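Chitin-binding domain 3 protein (Micromonospora aurantiaca ATCC 27029, PDB 5OPF) is a copper-dependent lytic polysaccharide monooxygenase that probably cleaves cellulose, and perhaps chitin, by oxidation. Local coordinates at residues 169-174 with 188-193; 114-119 with 132-137; 29-34 with 88-93; 2-7 with 98-103; 66-71 with 82-87. One frame throughout, in Å; residues are numbered along the deposited sequence. Where two conformers were deposited one is given.

Interaction 1: residues 169-174 with 188-193; sequences RHVVYT and CSDVDF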
# COMPACT_ATOMS: atom_id res chain seq x y z
N ARG A 169 5.36 -11.85 -10.12
CA ARG A 169 4.93 -11.27 -8.85
C ARG A 169 5.92 -10.22 -8.34
O ARG A 169 7.13 -10.46 -8.27
CB ARG A 169 4.82 -12.38 -7.81
CG ARG A 169 4.55 -11.92 -6.39
CD ARG A 169 4.47 -13.06 -5.41
NE ARG A 169 3.23 -13.83 -5.46
CZ ARG A 169 2.12 -13.50 -4.78
NH1 ARG A 169 2.10 -12.40 -4.04
NH2 ARG A 169 1.05 -14.27 -4.82
N HIS A 170 5.37 -9.08 -7.91
CA HIS A 170 6.12 -7.94 -7.40
C HIS A 170 5.30 -7.23 -6.33
O HIS A 170 4.15 -7.56 -6.08
CB HIS A 170 6.52 -7.02 -8.56
CG HIS A 170 7.74 -7.50 -9.26
ND1 HIS A 170 8.98 -7.36 -8.68
CD2 HIS A 170 7.91 -8.16 -10.42
CE1 HIS A 170 9.87 -7.91 -9.48
NE2 HIS A 170 9.25 -8.41 -10.54
N VAL A 171 5.94 -6.24 -5.69
CA VAL A 171 5.26 -5.37 -4.74
C VAL A 171 5.48 -3.92 -5.16
O VAL A 171 6.61 -3.52 -5.48
CB VAL A 171 5.77 -5.60 -3.30
CG1 VAL A 171 5.01 -4.73 -2.31
CG2 VAL A 171 5.62 -7.07 -2.90
N VAL A 172 4.40 -3.15 -5.17
CA VAL A 172 4.42 -1.70 -5.30
C VAL A 172 4.40 -1.12 -3.90
O VAL A 172 3.63 -1.56 -3.03
CB VAL A 172 3.20 -1.21 -6.11
CG1 VAL A 172 3.29 0.29 -6.37
CG2 VAL A 172 3.06 -1.98 -7.43
N TYR A 173 5.24 -0.11 -3.65
CA TYR A 173 5.24 0.61 -2.38
C TYR A 173 4.99 2.07 -2.68
O TYR A 173 5.78 2.71 -3.38
CB TYR A 173 6.56 0.46 -1.65
CG TYR A 173 6.56 0.86 -0.19
CD1 TYR A 173 5.64 0.32 0.71
CD2 TYR A 173 7.53 1.72 0.32
CE1 TYR A 173 5.67 0.63 2.07
CE2 TYR A 173 7.58 2.03 1.67
CZ TYR A 173 6.66 1.47 2.54
OH TYR A 173 6.76 1.74 3.89
N THR A 174 3.88 2.59 -2.17
CA THR A 174 3.46 3.96 -2.41
C THR A 174 3.52 4.73 -1.09
O THR A 174 2.96 4.29 -0.07
CB THR A 174 2.04 4.00 -3.01
OG1 THR A 174 2.02 3.29 -4.26
CG2 THR A 174 1.60 5.42 -3.28
N CYS A 188 1.70 -0.95 0.67
CA CYS A 188 2.17 -2.05 -0.17
C CYS A 188 1.02 -2.60 -0.99
O CYS A 188 -0.05 -2.87 -0.42
CB CYS A 188 2.70 -3.20 0.69
SG CYS A 188 4.25 -2.84 1.50
N SER A 189 1.24 -2.81 -2.29
CA SER A 189 0.25 -3.47 -3.16
C SER A 189 0.92 -4.62 -3.90
O SER A 189 1.94 -4.43 -4.57
CB SER A 189 -0.31 -2.51 -4.22
OG SER A 189 -0.91 -1.38 -3.63
N ASP A 190 0.32 -5.81 -3.82
CA ASP A 190 0.83 -6.96 -4.54
C ASP A 190 0.31 -6.98 -5.97
O ASP A 190 -0.89 -6.86 -6.21
CB ASP A 190 0.46 -8.24 -3.79
CG ASP A 190 1.02 -8.25 -2.39
OD1 ASP A 190 2.25 -8.47 -2.27
OD2 ASP A 190 0.24 -8.01 -1.42
N VAL A 191 1.24 -7.13 -6.91
CA VAL A 191 0.91 -7.09 -8.33
C VAL A 191 1.62 -8.22 -9.05
O VAL A 191 2.57 -8.82 -8.54
CB VAL A 191 1.25 -5.73 -8.99
CG1 VAL A 191 0.50 -4.61 -8.31
CG2 VAL A 191 2.76 -5.48 -8.97
N ASP A 192 1.17 -8.50 -10.27
CA ASP A 192 1.84 -9.46 -11.14
C ASP A 192 1.96 -8.81 -12.50
O ASP A 192 0.94 -8.50 -13.13
CB ASP A 192 1.05 -10.77 -11.19
CG ASP A 192 1.82 -11.90 -11.86
OD1 ASP A 192 2.48 -11.65 -12.90
OD2 ASP A 192 1.77 -13.04 -11.34
N PHE A 193 3.19 -8.57 -12.94
CA PHE A 193 3.47 -7.92 -14.22
C PHE A 193 3.26 -8.84 -15.42
O PHE A 193 3.44 -8.41 -16.57
CB PHE A 193 4.89 -7.33 -14.21
CG PHE A 193 5.00 -6.04 -13.44
CD1 PHE A 193 4.79 -4.83 -14.08
CD2 PHE A 193 5.29 -6.02 -12.09
CE1 PHE A 193 4.86 -3.63 -13.39
CE2 PHE A 193 5.36 -4.82 -11.39
CZ PHE A 193 5.14 -3.62 -12.04
O HOH W 1 3.51 -9.85 -4.24
O HOH W 2 1.07 0.72 -3.47

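Interaction 2: residues 114-119 with 132-137; sequences RVYVTK and SDLELV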
# COMPACT_ATOMS: atom_id res chain seq x y z
N ARG A 114 5.05 9.11 -3.91
CA ARG A 114 6.13 8.37 -4.54
C ARG A 114 5.70 6.93 -4.72
O ARG A 114 5.14 6.32 -3.81
CB ARG A 114 7.39 8.44 -3.69
CG ARG A 114 7.99 9.83 -3.65
CD ARG A 114 9.10 9.99 -2.61
NE ARG A 114 9.51 11.39 -2.53
CZ ARG A 114 10.11 11.96 -1.50
NH1 ARG A 114 10.45 11.24 -0.43
NH2 ARG A 114 10.38 13.25 -1.53
N VAL A 115 5.97 6.38 -5.91
CA VAL A 115 5.66 4.99 -6.25
C VAL A 115 6.96 4.25 -6.53
O VAL A 115 7.71 4.62 -7.44
CB VAL A 115 4.70 4.90 -7.45
CG1 VAL A 115 4.44 3.44 -7.83
CG2 VAL A 115 3.39 5.63 -7.16
N TYR A 116 7.20 3.20 -5.74
CA TYR A 116 8.33 2.31 -5.90
C TYR A 116 7.83 0.93 -6.33
O TYR A 116 6.72 0.52 -5.98
CB TYR A 116 9.06 2.12 -4.55
CG TYR A 116 9.66 3.39 -3.98
CD1 TYR A 116 8.91 4.26 -3.21
CD2 TYR A 116 10.98 3.72 -4.23
CE1 TYR A 116 9.45 5.42 -2.71
CE2 TYR A 116 11.53 4.89 -3.73
CZ TYR A 116 10.75 5.73 -2.98
OH TYR A 116 11.28 6.91 -2.47
N VAL A 117 8.66 0.19 -7.07
CA VAL A 117 8.37 -1.20 -7.41
C VAL A 117 9.61 -2.03 -7.13
O VAL A 117 10.74 -1.61 -7.41
CB VAL A 117 7.89 -1.36 -8.87
CG1 VAL A 117 7.76 -2.83 -9.26
CG2 VAL A 117 6.56 -0.65 -9.07
N THR A 118 9.39 -3.25 -6.64
CA THR A 118 10.48 -4.17 -6.40
C THR A 118 11.23 -4.50 -7.69
O THR A 118 10.68 -4.48 -8.80
CB THR A 118 9.97 -5.44 -5.71
OG1 THR A 118 8.81 -5.95 -6.38
CG2 THR A 118 9.60 -5.14 -4.27
N LYS A 119 12.52 -4.78 -7.51
CA LYS A 119 13.41 -5.13 -8.60
C LYS A 119 13.26 -6.60 -8.97
O LYS A 119 13.01 -7.46 -8.12
CB LYS A 119 14.85 -4.85 -8.17
CG LYS A 119 15.12 -3.39 -7.86
CD LYS A 119 16.34 -3.19 -6.95
CE LYS A 119 16.49 -1.73 -6.55
NZ LYS A 119 17.71 -1.51 -5.73
N SER A 132 16.12 -1.60 -0.08
CA SER A 132 17.04 -1.86 -1.19
C SER A 132 16.42 -2.71 -2.29
O SER A 132 16.99 -2.80 -3.39
CB SER A 132 18.32 -2.53 -0.67
OG SER A 132 18.04 -3.79 -0.11
N ASP A 133 15.28 -3.35 -2.03
CA ASP A 133 14.55 -4.04 -3.08
C ASP A 133 13.77 -3.09 -3.99
O ASP A 133 13.30 -3.54 -5.04
CB ASP A 133 13.54 -5.01 -2.48
CG ASP A 133 14.19 -6.16 -1.72
OD1 ASP A 133 15.13 -6.76 -2.26
OD2 ASP A 133 13.72 -6.45 -0.59
N LEU A 134 13.63 -1.82 -3.63
CA LEU A 134 12.70 -0.90 -4.29
C LEU A 134 13.42 0.08 -5.21
O LEU A 134 14.49 0.61 -4.87
CB LEU A 134 11.94 -0.09 -3.25
CG LEU A 134 10.97 -0.87 -2.38
CD1 LEU A 134 10.40 0.06 -1.31
CD2 LEU A 134 9.84 -1.49 -3.20
N GLU A 135 12.81 0.36 -6.35
CA GLU A 135 13.24 1.40 -7.27
C GLU A 135 12.12 2.43 -7.41
O GLU A 135 10.94 2.06 -7.56
CB GLU A 135 13.52 0.78 -8.65
CG GLU A 135 13.98 1.77 -9.70
CD GLU A 135 14.16 1.15 -11.06
OE1 GLU A 135 13.88 -0.05 -11.24
OE2 GLU A 135 14.62 1.88 -11.97
N LEU A 136 12.47 3.71 -7.38
CA LEU A 136 11.48 4.76 -7.62
C LEU A 136 11.08 4.77 -9.10
O LEU A 136 11.94 4.98 -9.97
CB LEU A 136 12.06 6.12 -7.23
CG LEU A 136 11.12 7.33 -7.35
CD1 LEU A 136 10.00 7.28 -6.33
CD2 LEU A 136 11.92 8.62 -7.21
N VAL A 137 9.78 4.58 -9.38
CA VAL A 137 9.31 4.45 -10.75
C VAL A 137 8.16 5.40 -11.11
O VAL A 137 7.75 5.46 -12.27
CB VAL A 137 8.91 3.00 -11.09
CG1 VAL A 137 10.12 2.07 -11.02
CG2 VAL A 137 7.79 2.50 -10.17

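Interaction 3: residues 29-34 with 88-93; sequences TQDPMC and AWKTVP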
# COMPACT_ATOMS: atom_id res chain seq x y z
N THR A 29 -7.85 -21.31 3.72
CA THR A 29 -7.21 -21.96 2.58
C THR A 29 -7.24 -21.13 1.32
O THR A 29 -6.27 -21.19 0.56
CB THR A 29 -7.82 -23.33 2.31
OG1 THR A 29 -9.22 -23.20 2.08
CG2 THR A 29 -7.56 -24.28 3.47
N GLN A 30 -8.29 -20.34 1.08
CA GLN A 30 -8.38 -19.58 -0.16
C GLN A 30 -7.46 -18.36 -0.16
O GLN A 30 -6.99 -17.95 -1.23
CB GLN A 30 -9.82 -19.15 -0.40
CG GLN A 30 -10.76 -20.32 -0.68
CD GLN A 30 -12.21 -19.91 -0.87
OE1 GLN A 30 -12.53 -18.73 -0.95
NE2 GLN A 30 -13.10 -20.90 -0.93
N ASP A 31 -7.18 -17.76 1.00
CA ASP A 31 -6.39 -16.53 1.07
C ASP A 31 -5.71 -16.50 2.43
O ASP A 31 -6.10 -15.76 3.34
CB ASP A 31 -7.28 -15.31 0.83
CG ASP A 31 -6.52 -14.00 0.68
OD1 ASP A 31 -5.31 -13.93 0.99
OD2 ASP A 31 -7.18 -13.02 0.26
N PRO A 32 -4.68 -17.35 2.62
CA PRO A 32 -4.03 -17.44 3.94
C PRO A 32 -3.47 -16.13 4.45
O PRO A 32 -3.45 -15.91 5.67
CB PRO A 32 -2.92 -18.49 3.71
CG PRO A 32 -3.45 -19.33 2.59
CD PRO A 32 -4.21 -18.40 1.70
N MET A 33 -3.00 -15.25 3.56
CA MET A 33 -2.46 -13.98 4.03
C MET A 33 -3.55 -13.07 4.57
O MET A 33 -3.36 -12.42 5.60
CB MET A 33 -1.63 -13.29 2.95
CG MET A 33 -0.32 -13.97 2.61
SD MET A 33 0.84 -14.13 4.03
CE MET A 33 0.45 -15.80 4.57
N CYS A 34 -4.70 -12.97 3.89
CA CYS A 34 -5.79 -12.20 4.49
C CYS A 34 -6.31 -12.87 5.77
O CYS A 34 -6.69 -12.17 6.72
CB CYS A 34 -6.93 -11.91 3.52
SG CYS A 34 -6.53 -10.72 2.22
N ALA A 88 1.96 -15.69 0.09
CA ALA A 88 1.29 -15.59 -1.21
C ALA A 88 0.08 -14.66 -1.14
O ALA A 88 -1.07 -15.05 -1.32
CB ALA A 88 0.91 -16.98 -1.72
N TRP A 89 0.36 -13.38 -0.89
CA TRP A 89 -0.66 -12.34 -0.94
C TRP A 89 -1.29 -12.30 -2.33
O TRP A 89 -0.60 -12.47 -3.34
CB TRP A 89 -0.02 -10.98 -0.66
CG TRP A 89 0.47 -10.81 0.75
CD1 TRP A 89 1.72 -11.12 1.23
CD2 TRP A 89 -0.28 -10.31 1.86
NE1 TRP A 89 1.79 -10.85 2.57
CE2 TRP A 89 0.58 -10.35 2.98
CE3 TRP A 89 -1.58 -9.84 2.02
CZ2 TRP A 89 0.17 -9.94 4.25
CZ3 TRP A 89 -1.99 -9.43 3.27
CH2 TRP A 89 -1.12 -9.49 4.37
N LYS A 90 -2.59 -12.09 -2.40
CA LYS A 90 -3.26 -12.03 -3.69
C LYS A 90 -2.80 -10.83 -4.51
O LYS A 90 -2.79 -9.69 -4.03
CB LYS A 90 -4.78 -11.98 -3.51
CG LYS A 90 -5.36 -13.19 -2.80
CD LYS A 90 -5.00 -14.51 -3.45
CE LYS A 90 -5.63 -15.67 -2.68
NZ LYS A 90 -5.18 -16.99 -3.20
N THR A 91 -2.45 -11.09 -5.77
CA THR A 91 -2.01 -10.06 -6.71
C THR A 91 -3.15 -9.63 -7.62
O THR A 91 -4.15 -10.34 -7.78
CB THR A 91 -0.87 -10.59 -7.58
OG1 THR A 91 -1.31 -11.76 -8.29
CG2 THR A 91 0.36 -10.96 -6.76
N VAL A 92 -2.97 -8.49 -8.27
CA VAL A 92 -3.75 -8.12 -9.44
C VAL A 92 -2.80 -7.94 -10.62
O VAL A 92 -1.62 -7.60 -10.42
CB VAL A 92 -4.60 -6.85 -9.22
CG1 VAL A 92 -5.62 -7.08 -8.10
CG2 VAL A 92 -3.73 -5.64 -8.93
N PRO A 93 -3.28 -8.12 -11.84
CA PRO A 93 -2.40 -8.01 -13.01
C PRO A 93 -2.16 -6.56 -13.41
O PRO A 93 -3.09 -5.74 -13.43
CB PRO A 93 -3.18 -8.74 -14.11
CG PRO A 93 -4.59 -8.68 -13.68
CD PRO A 93 -4.60 -8.68 -12.19
O HOH W 3 -3.90 -11.69 0.07
O HOH W 4 -3.07 -15.45 0.65

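Interaction 4: residues 2-7 with 98-103; sequences GSVVDP and FRVKFF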
# COMPACT_ATOMS: atom_id res chain seq x y z
N GLY A 2 -6.98 7.52 3.42
CA GLY A 2 -7.19 6.91 2.12
C GLY A 2 -6.15 5.85 1.87
O GLY A 2 -5.42 5.43 2.79
N SER A 3 -6.08 5.39 0.62
CA SER A 3 -5.16 4.31 0.29
C SER A 3 -5.00 4.24 -1.22
O SER A 3 -5.72 4.89 -1.98
CB SER A 3 -5.68 2.97 0.83
OG SER A 3 -4.69 1.95 0.74
N VAL A 4 -4.06 3.39 -1.64
CA VAL A 4 -4.03 2.95 -3.03
C VAL A 4 -5.15 1.93 -3.22
O VAL A 4 -5.19 0.91 -2.52
CB VAL A 4 -2.67 2.33 -3.40
CG1 VAL A 4 -2.73 1.77 -4.81
CG2 VAL A 4 -1.54 3.34 -3.25
N VAL A 5 -6.06 2.23 -4.14
CA VAL A 5 -7.21 1.36 -4.38
C VAL A 5 -7.08 0.54 -5.66
O VAL A 5 -7.84 -0.42 -5.86
CB VAL A 5 -8.54 2.15 -4.36
CG1 VAL A 5 -8.75 2.77 -2.99
CG2 VAL A 5 -8.59 3.22 -5.44
N ASP A 6 -6.13 0.88 -6.53
CA ASP A 6 -5.91 0.13 -7.77
C ASP A 6 -4.47 0.44 -8.19
O ASP A 6 -4.19 1.56 -8.61
CB ASP A 6 -6.89 0.58 -8.85
CG ASP A 6 -6.84 -0.29 -10.08
OD1 ASP A 6 -5.85 -1.05 -10.23
OD2 ASP A 6 -7.77 -0.21 -10.91
N PRO A 7 -3.54 -0.52 -8.04
CA PRO A 7 -3.70 -1.89 -7.56
C PRO A 7 -3.90 -1.88 -6.05
O PRO A 7 -3.08 -1.29 -5.33
CB PRO A 7 -2.38 -2.56 -7.96
CG PRO A 7 -1.38 -1.44 -7.91
CD PRO A 7 -2.13 -0.21 -8.33
N PHE A 98 2.10 1.36 -15.84
CA PHE A 98 0.83 1.20 -15.16
C PHE A 98 0.52 2.49 -14.41
O PHE A 98 1.30 3.44 -14.42
CB PHE A 98 0.81 -0.04 -14.25
CG PHE A 98 1.71 0.05 -13.05
CD1 PHE A 98 3.08 -0.09 -13.17
CD2 PHE A 98 1.17 0.27 -11.79
CE1 PHE A 98 3.90 -0.02 -12.07
CE2 PHE A 98 1.99 0.34 -10.69
CZ PHE A 98 3.36 0.20 -10.82
N ARG A 99 -0.66 2.52 -13.81
CA ARG A 99 -1.17 3.68 -13.11
C ARG A 99 -1.60 3.28 -11.71
O ARG A 99 -2.30 2.28 -11.54
CB ARG A 99 -2.36 4.27 -13.88
CG ARG A 99 -1.94 4.76 -15.25
CD ARG A 99 -3.07 4.78 -16.26
NE ARG A 99 -4.12 5.75 -15.95
CZ ARG A 99 -3.97 7.07 -15.97
NH1 ARG A 99 -2.78 7.61 -16.24
NH2 ARG A 99 -5.00 7.85 -15.70
N VAL A 100 -1.19 4.07 -10.72
CA VAL A 100 -1.59 3.88 -9.33
C VAL A 100 -2.71 4.85 -9.03
O VAL A 100 -2.52 6.07 -9.10
CB VAL A 100 -0.39 4.11 -8.39
CG1 VAL A 100 -0.83 4.12 -6.93
CG2 VAL A 100 0.71 3.06 -8.64
N LYS A 101 -3.89 4.33 -8.68
CA LYS A 101 -5.02 5.16 -8.30
C LYS A 101 -5.03 5.32 -6.79
O LYS A 101 -5.19 4.34 -6.05
CB LYS A 101 -6.35 4.56 -8.75
CG LYS A 101 -7.53 5.48 -8.48
CD LYS A 101 -8.85 4.85 -8.90
CE LYS A 101 -10.06 5.65 -8.41
NZ LYS A 101 -11.34 5.03 -8.87
N PHE A 102 -4.84 6.57 -6.34
CA PHE A 102 -4.88 6.91 -4.93
C PHE A 102 -6.22 7.56 -4.60
O PHE A 102 -6.63 8.49 -5.29
CB PHE A 102 -3.74 7.86 -4.55
CG PHE A 102 -3.36 7.71 -3.13
CD1 PHE A 102 -4.15 8.24 -2.12
CD2 PHE A 102 -2.28 6.93 -2.78
CE1 PHE A 102 -3.84 8.00 -0.79
CE2 PHE A 102 -1.96 6.69 -1.47
CZ PHE A 102 -2.74 7.22 -0.47
N PHE A 103 -6.89 7.08 -3.55
CA PHE A 103 -8.17 7.61 -3.10
C PHE A 103 -8.01 8.22 -1.72
O PHE A 103 -7.52 7.55 -0.80
CB PHE A 103 -9.21 6.49 -3.08
CG PHE A 103 -10.55 6.88 -2.49
CD1 PHE A 103 -11.26 7.96 -2.96
CD2 PHE A 103 -11.09 6.13 -1.45
CE1 PHE A 103 -12.50 8.30 -2.41
CE2 PHE A 103 -12.32 6.46 -0.90
CZ PHE A 103 -13.01 7.55 -1.37
O HOH W 5 -3.08 -0.43 -11.60

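Interaction 5: residues 66-71 with 82-87; sequences DGQLCS and ALDTVG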
# COMPACT_ATOMS: atom_id res chain seq x y z
N ASP A 66 13.72 -2.13 7.51
CA ASP A 66 13.49 -3.23 6.58
C ASP A 66 12.64 -4.30 7.26
O ASP A 66 12.82 -4.60 8.44
CB ASP A 66 14.82 -3.85 6.13
CG ASP A 66 15.57 -3.00 5.11
OD1 ASP A 66 15.02 -2.00 4.60
OD2 ASP A 66 16.73 -3.36 4.81
N GLY A 67 11.73 -4.89 6.49
CA GLY A 67 10.81 -5.88 7.00
C GLY A 67 9.58 -5.31 7.67
O GLY A 67 8.71 -6.09 8.08
N GLN A 68 9.49 -3.99 7.80
CA GLN A 68 8.35 -3.31 8.40
C GLN A 68 7.75 -2.28 7.44
O GLN A 68 6.97 -1.42 7.86
CB GLN A 68 8.74 -2.62 9.71
CG GLN A 68 9.29 -3.58 10.74
CD GLN A 68 9.89 -2.89 11.93
OE1 GLN A 68 10.93 -3.34 12.47
NE2 GLN A 68 9.27 -1.83 12.38
N LEU A 69 8.07 -2.36 6.15
CA LEU A 69 7.56 -1.36 5.21
C LEU A 69 6.03 -1.40 5.13
O LEU A 69 5.38 -0.35 5.13
CB LEU A 69 8.19 -1.53 3.82
CG LEU A 69 9.56 -0.88 3.66
CD1 LEU A 69 10.63 -1.55 4.50
CD2 LEU A 69 9.97 -0.84 2.21
N CYS A 70 5.45 -2.60 5.04
CA CYS A 70 4.02 -2.70 4.77
C CYS A 70 3.14 -2.35 5.97
O CYS A 70 1.94 -2.10 5.79
CB CYS A 70 3.68 -4.08 4.22
SG CYS A 70 4.55 -4.48 2.68
N SER A 71 3.71 -2.34 7.18
CA SER A 71 3.01 -1.88 8.38
C SER A 71 3.35 -0.45 8.74
O SER A 71 2.96 0.02 9.81
CB SER A 71 3.35 -2.77 9.56
OG SER A 71 4.69 -2.57 9.95
N ALA A 82 0.45 -7.41 10.77
CA ALA A 82 0.24 -8.61 9.97
C ALA A 82 0.42 -8.37 8.48
O ALA A 82 0.55 -9.34 7.71
CB ALA A 82 -1.14 -9.21 10.24
N LEU A 83 0.45 -7.11 8.04
CA LEU A 83 0.74 -6.83 6.63
C LEU A 83 2.21 -7.06 6.30
O LEU A 83 2.55 -7.06 5.10
CB LEU A 83 0.31 -5.41 6.26
CG LEU A 83 -1.14 -5.04 6.59
CD1 LEU A 83 -1.41 -3.66 6.02
CD2 LEU A 83 -2.13 -6.07 6.07
N ASP A 84 3.08 -7.24 7.30
CA ASP A 84 4.49 -7.52 7.05
C ASP A 84 4.77 -9.00 6.82
O ASP A 84 5.91 -9.37 6.50
CB ASP A 84 5.35 -7.03 8.22
CG ASP A 84 5.42 -5.51 8.34
OD1 ASP A 84 5.43 -4.83 7.29
OD2 ASP A 84 5.52 -5.03 9.50
N THR A 85 3.78 -9.88 7.01
CA THR A 85 4.03 -11.31 6.86
C THR A 85 4.42 -11.64 5.42
O THR A 85 3.90 -11.05 4.47
CB THR A 85 2.77 -12.06 7.26
OG1 THR A 85 2.46 -11.69 8.61
CG2 THR A 85 2.94 -13.58 7.16
N VAL A 86 5.36 -12.56 5.26
CA VAL A 86 5.83 -13.01 3.96
C VAL A 86 4.94 -14.17 3.50
O VAL A 86 4.72 -15.11 4.27
CB VAL A 86 7.30 -13.46 4.08
CG1 VAL A 86 7.80 -14.06 2.81
CG2 VAL A 86 8.17 -12.29 4.51
N GLY A 87 4.46 -14.12 2.26
CA GLY A 87 3.65 -15.22 1.75
C GLY A 87 2.91 -14.83 0.48
O GLY A 87 3.17 -13.78 -0.12
O HOH W 6 8.62 -8.63 6.95
O HOH W 7 7.24 -5.01 5.20

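Interaction 1: residues 169-174 with 188-193
Segments 169-174 and 188-193 pair as the two arms of an antiparallel beta hairpin in the buried core of the immunoglobulin-like beta sandwich of this monooxygenase. H170 with V191 and V172 with S189 are the hydrogen-bonded pairs. Each bonds in both directions, with V172 N to S189 O at 2.8 Å.

On the face with H170, V172 and V191, CG2 of V172 sits 3.8 Å from CG1 of V191, and the two side chains cross at about a right angle. CB of H170 meets the edge of the F193 ring in its plane. The H170 imidazole is fixed by T118 and Q120.

The other face carries R169, V171, Y173, C188 and D190. R169 NH1 and D190 OD1 are 4.3 Å apart, too far for a salt bridge. One water joins them and also donates to H170 O. R169 has a further partner in W89 O, and D190 pairs with R10. C188 is disulfide-bonded to C70. Its SG approaches the Y173 ring obliquely, a sulfur-aromatic contact, 3.5 Å from CD1 of Y173.

Interaction 2: residues 114-119 with 132-137
The Y116 ring has L136 over one face. CD1 of L136 stands 4.0 Å from the ring centroid, 19° off the ring normal and displaced toward the rim, a CH-pi contact. CB of L136 adds a touch to CE2 of Y116 at 3.7 Å. CB of L134 comes to the same ring obliquely. CG of L136 is anti to the backbone N (chi1 -177°), and its CD1 branch comes over the tyrosine ring.

Y116, T118, L134 and L136 share one face of the sheet. CG2 of T118 packs on CD2 of L134 at 3.8 Å, while OG1 of T118 bonds to H170.

The backbones form an antiparallel pair in the mixed sheet of the beta sandwich. V117 and E135 make the hydrogen-bonded pair, and V137 N donates to V115 O at 2.8 Å. On the other face CG2 of V117 meets CG2 of V137 at 3.6 Å, at about a right angle. V115 and V117 also touch V100 and F98 of the opposing sheet. E135 reaches out to a salt bridge with R166.

Past the strand end, K119 N donates to D133 O. The extended K119 side chain passes D133 O, and its NZ donates to S132 O at 2.8 Å.

Interaction 3: residues 29-34 with 88-93
M33 lays two kinds of atom on one tryptophan. Its CB stands over the centre of the six-membered ring of W89, a CH-pi contact, and its SD over the five-membered ring, a Met-aromatic contact. This joins the start of helix 32-40 to the loop leading into strand 92-93, at the border between the helical region and the beta sandwich. CB is 3.5 Å from the centroid of the six-membered ring. SD is 4.1 Å from that of the five-membered ring. The bend at chi2 (-59°) brings SD over the five-membered ring, near NE1 of W89. W89 also bonds to T85 O and makes a cation-pi contact with R10.

D31 is the N-cap of helix 32-40. Its OD1 accepts from C34 N at 3.1 Å, met from above the carboxylate plane. Two waters also donate to OD1, one linking it to K90 N and the other to M33 N and A88 O. OD2 is taken by R17 in a salt bridge and by W18.

The K90 chain runs alongside D31, antiparallel to it, with CG of K90 3.6 Å from OD2 of D31. Beyond D31 the lysine ends on a carbonyl: NZ of K90 donates to Q30 O at 2.8 Å.

Interaction 4: residues 2-7 with 98-103
F102 has CG anti to the backbone N (chi1 -153°), which swings its ring beneath the backbone of S3. The carbonyl O of S3 stands 3.6 Å above the plane, over the ring centre, and V4 N lies over the same face toward the rim. CG1 of V4, anti to its backbone N (chi1 175°), faces CG1 of V100 at 3.7 Å, and CG2 of V4 faces CD2 of F102 at the same distance.

Strands 2-6 and 98-103 pair antiparallel at one edge of the four-stranded sheet of the beta sandwich. S3 and F103 bond both ways. A beta bulge then shifts the register by one, so V5 N donates to K101 O while K101 N donates to D6 O at 2.8 Å. V5 turns to the other side, where its CG1 touches CB of F103 and its CG2 touches CD of K101. A water links D6 OD1 to R99 O. P7, after a cis peptide, gives its carbonyl to S189.

D6 N is buried with no partner in the model, probably a consequence of the bulge. The S3-F103 pairing, with the G2 backbone bonded to N49, holds the chain beside H1, a ligand of the copper ion together with H108 and Y185.

Interaction 5: residues 66-71 with 82-87
Hydrogen bonds to the D84 carboxylate dominate this loop-to-loop contact, in which the turn around residues 67-71 and the 3-10 turn 82-84 meet beside the beta sandwich. OG of S71 donates to OD2 of D84 at 2.6 Å, on the syn side and 24° out of the carboxylate plane. S71 N adds a weak bond to OD1 of D84 at 3.0 Å, with an angle of only 128° at the hydrogen. One residue thus meets both carboxylate oxygens, which limits rotation of the group. S71 OG in turn accepts from R74 N.

Two waters fill in the polar contacts. One donates to OD1 of D84 and accepts from C70 N. The other donates to both G67 O and D84 O, spanning the two backbones. G67 has a positive phi of 83°, where a side chain would press on the preceding carbonyl O.

Apolar contact is slight. CB of C70 meets CB of L83 at 4.2 Å. C70 is disulfide-bonded to C188, which ties this loop to the sheet, and L69 O receives the hydroxyl of Y173. L83 O has a hydrogen bond from R10. The same L83 O lies 3.3 Å from CB of C70.

How the interactions relate
From the N terminus, interaction 4 comes first and closes the longest loop, pairing strand 2-6 with 98-103. Interaction 3 lies within that loop, and interaction 5 lies within interaction 3, so the three are nested. Interactions 2 and 1 then follow in series as local strand pairings. Strands 110-118 and 169-178 are neighbours, so interactions 1 and 2 belong to one sheet. Interaction 4 belongs to the facing sheet, and V100 and F98 pack on V115 and V117 between them. Interaction 3 joins the helical region to the sheet of interactions 1 and 2, where V92 pairs with D192. Interaction 5 is fastened to interaction 1 by the C70-C188 disulfide.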